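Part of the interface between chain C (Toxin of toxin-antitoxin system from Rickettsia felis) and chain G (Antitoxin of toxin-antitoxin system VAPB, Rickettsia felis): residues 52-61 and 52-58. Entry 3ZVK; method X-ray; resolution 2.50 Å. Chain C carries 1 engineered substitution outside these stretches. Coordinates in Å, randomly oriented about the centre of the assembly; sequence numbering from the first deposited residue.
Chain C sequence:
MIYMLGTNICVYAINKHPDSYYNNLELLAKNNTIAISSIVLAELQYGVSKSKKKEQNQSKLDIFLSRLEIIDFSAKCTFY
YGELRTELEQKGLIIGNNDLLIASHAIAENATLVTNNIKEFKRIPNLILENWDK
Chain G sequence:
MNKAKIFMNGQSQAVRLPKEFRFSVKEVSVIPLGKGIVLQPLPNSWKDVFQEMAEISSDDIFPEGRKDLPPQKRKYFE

Chain C (52-61) KKKEQNQSKL
Chain G, residues 52-58: EMAEISS

Chain C runs as a loop at Lys C52 and Lys C53 and then as a regular helix from Lys C54 through Leu C61; chain G brings the end of a helix and, from Ile G56, an extended segment (phi/psi -75/121, -96/123 and -157/168). The two run in opposite directions: the CA of Lys C53 lies 5.6 Å from the CA of Ser G58, and the CA of Lys C60 lies 5.1 Å from the CA of Met G53. Together they bury 424 Å². Lys C52, modelled only to CB, makes no contact. Lys C53 is the N-cap residue (phi/psi -95/65, chi1 m); its CB sits 3.8 Å from Ser G58 CB, and its aliphatic chain passes the backbone of Ser G57, CD to O 3.9 Å. Gln C56, with chi1 between wells at -14° and chi2 m, turns its methylene groups to chain G: CB is 3.5 Å from Ser G58 CB and 3.6 Å from Ile G56 CG2. Asn C57 (chi1 m, chi2 -39°) leaves its CA sideways, but its amide reaches chain G, where OD1 accepts the only hydrogen bond between the two stretches, 2.7 Å from Ser G58 OG (chi1 p). Ser C59 (chi1 m) returns its hydroxyl to its own helix, OG to Glu C55 O 2.9 Å, while its CB lies 4.1 Å from Ile G56 CD1. Lys C60 (m, t, p, t) gives up the most area, 100 Å²: its long methylene chain packs CG 3.7 Å from Ile G56 CG2 and CD 3.5 Å from Ser G58 OG, and its NZ is hydrogen-bonded elsewhere in the structure. Leu C61 (t, p) points away from the chain G stretch and does not touch it. Met G53 (m, t, m) places SD 3.6 Å from Lys C60 O. Ile G56 (chi1 m, chi2 147°), pointing toward chain C, supplies a branched apolar surface for these methylenes.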

# COMPACT_ATOMS: atom_id res chain seq x y z
N LYS C 52 9.52 -14.72 -34.18
CA LYS C 52 8.86 -13.96 -35.26
C LYS C 52 7.34 -13.97 -35.04
O LYS C 52 6.69 -12.92 -35.19
CB LYS C 52 9.20 -14.54 -36.64
N LYS C 53 6.77 -15.14 -34.65
CA LYS C 53 5.33 -15.32 -34.39
C LYS C 53 5.02 -15.15 -32.88
O LYS C 53 4.61 -16.11 -32.21
CB LYS C 53 4.87 -16.68 -34.95
CG LYS C 53 4.95 -16.76 -36.46
CD LYS C 53 3.75 -17.45 -37.09
CE LYS C 53 3.81 -17.54 -38.58
NZ LYS C 53 2.66 -18.30 -39.12
N LYS C 54 5.23 -13.92 -32.36
CA LYS C 54 5.06 -13.55 -30.96
C LYS C 54 3.69 -13.88 -30.37
O LYS C 54 3.62 -14.51 -29.31
CB LYS C 54 5.41 -12.07 -30.72
CG LYS C 54 6.88 -11.74 -30.93
CD LYS C 54 7.21 -10.31 -30.48
CE LYS C 54 8.10 -9.56 -31.45
NZ LYS C 54 9.45 -10.19 -31.63
N GLU C 55 2.60 -13.46 -31.06
CA GLU C 55 1.20 -13.68 -30.65
C GLU C 55 0.87 -15.18 -30.49
O GLU C 55 0.28 -15.57 -29.48
CB GLU C 55 0.24 -12.97 -31.62
CG GLU C 55 -1.24 -13.29 -31.43
CD GLU C 55 -2.22 -12.68 -32.41
OE1 GLU C 55 -1.78 -12.08 -33.42
OE2 GLU C 55 -3.44 -12.84 -32.18
N GLN C 56 1.27 -16.00 -31.49
CA GLN C 56 1.05 -17.45 -31.50
C GLN C 56 1.84 -18.13 -30.40
O GLN C 56 1.30 -19.00 -29.72
CB GLN C 56 1.42 -18.10 -32.85
CG GLN C 56 1.63 -17.20 -34.06
CD GLN C 56 0.44 -16.38 -34.45
OE1 GLN C 56 -0.71 -16.81 -34.32
NE2 GLN C 56 0.70 -15.16 -34.88
N ASN C 57 3.11 -17.75 -30.24
CA ASN C 57 3.97 -18.32 -29.23
C ASN C 57 3.51 -17.96 -27.83
O ASN C 57 3.54 -18.81 -26.94
CB ASN C 57 5.44 -18.01 -29.50
CG ASN C 57 6.04 -18.84 -30.63
OD1 ASN C 57 5.74 -20.03 -30.78
ND2 ASN C 57 6.92 -18.24 -31.43
N GLN C 58 2.98 -16.75 -27.64
CA GLN C 58 2.42 -16.33 -26.35
C GLN C 58 1.19 -17.17 -26.04
O GLN C 58 1.09 -17.68 -24.93
CB GLN C 58 2.08 -14.83 -26.33
CG GLN C 58 1.68 -14.32 -24.94
CD GLN C 58 2.79 -14.44 -23.92
OE1 GLN C 58 3.87 -13.88 -24.07
NE2 GLN C 58 2.53 -15.15 -22.85
N SER C 59 0.30 -17.37 -27.05
CA SER C 59 -0.90 -18.19 -26.96
C SER C 59 -0.57 -19.61 -26.52
O SER C 59 -1.21 -20.10 -25.59
CB SER C 59 -1.65 -18.21 -28.29
OG SER C 59 -2.16 -16.92 -28.57
N LYS C 60 0.45 -20.24 -27.16
CA LYS C 60 0.93 -21.60 -26.84
C LYS C 60 1.46 -21.66 -25.41
O LYS C 60 1.12 -22.59 -24.68
CB LYS C 60 2.03 -22.03 -27.81
CG LYS C 60 1.50 -22.52 -29.14
CD LYS C 60 2.62 -22.72 -30.15
CE LYS C 60 3.22 -24.09 -30.05
NZ LYS C 60 4.48 -24.17 -30.85
N LEU C 61 2.27 -20.66 -25.01
CA LEU C 61 2.79 -20.57 -23.65
C LEU C 61 1.63 -20.42 -22.63
O LEU C 61 1.63 -21.14 -21.63
CB LEU C 61 3.80 -19.39 -23.54
CG LEU C 61 4.38 -19.06 -22.15
CD1 LEU C 61 5.05 -20.26 -21.52
CD2 LEU C 61 5.35 -17.93 -22.22
N GLU G 52 -4.39 -28.37 -28.11
CA GLU G 52 -4.63 -26.94 -28.36
C GLU G 52 -3.36 -26.20 -28.83
O GLU G 52 -3.46 -25.35 -29.71
CB GLU G 52 -5.29 -26.26 -27.15
CG GLU G 52 -6.81 -26.38 -27.20
CD GLU G 52 -7.57 -26.05 -25.94
OE1 GLU G 52 -7.93 -24.86 -25.75
OE2 GLU G 52 -7.89 -26.99 -25.18
N MET G 53 -2.18 -26.57 -28.27
CA MET G 53 -0.87 -26.02 -28.66
C MET G 53 -0.50 -26.49 -30.07
O MET G 53 0.09 -25.73 -30.84
CB MET G 53 0.24 -26.46 -27.69
CG MET G 53 0.15 -25.85 -26.30
SD MET G 53 1.68 -26.08 -25.37
CE MET G 53 1.71 -27.81 -25.14
N ALA G 54 -0.82 -27.76 -30.41
CA ALA G 54 -0.54 -28.38 -31.71
C ALA G 54 -1.35 -27.72 -32.85
O ALA G 54 -0.89 -27.71 -33.99
CB ALA G 54 -0.84 -29.86 -31.65
N GLU G 55 -2.54 -27.14 -32.52
CA GLU G 55 -3.41 -26.44 -33.47
C GLU G 55 -2.79 -25.11 -33.90
O GLU G 55 -2.91 -24.71 -35.05
CB GLU G 55 -4.81 -26.21 -32.87
CG GLU G 55 -5.65 -27.47 -32.77
CD GLU G 55 -7.01 -27.31 -32.12
OE1 GLU G 55 -7.11 -26.61 -31.09
OE2 GLU G 55 -7.98 -27.92 -32.64
N ILE G 56 -2.09 -24.44 -32.97
CA ILE G 56 -1.41 -23.16 -33.22
C ILE G 56 -0.11 -23.38 -34.05
O ILE G 56 0.80 -24.11 -33.63
CB ILE G 56 -1.15 -22.39 -31.88
CG1 ILE G 56 -2.47 -22.03 -31.17
CG2 ILE G 56 -0.29 -21.15 -32.11
CD1 ILE G 56 -2.38 -22.04 -29.70
N SER G 57 -0.03 -22.74 -35.23
CA SER G 57 1.14 -22.80 -36.10
C SER G 57 2.02 -21.59 -35.83
O SER G 57 1.56 -20.46 -35.90
CB SER G 57 0.72 -22.83 -37.56
OG SER G 57 -0.12 -21.72 -37.86
N SER G 58 3.28 -21.84 -35.48
CA SER G 58 4.25 -20.78 -35.20
C SER G 58 5.67 -21.27 -35.39
O SER G 58 5.90 -22.49 -35.47
CB SER G 58 4.08 -20.25 -33.77
OG SER G 58 4.37 -21.22 -32.78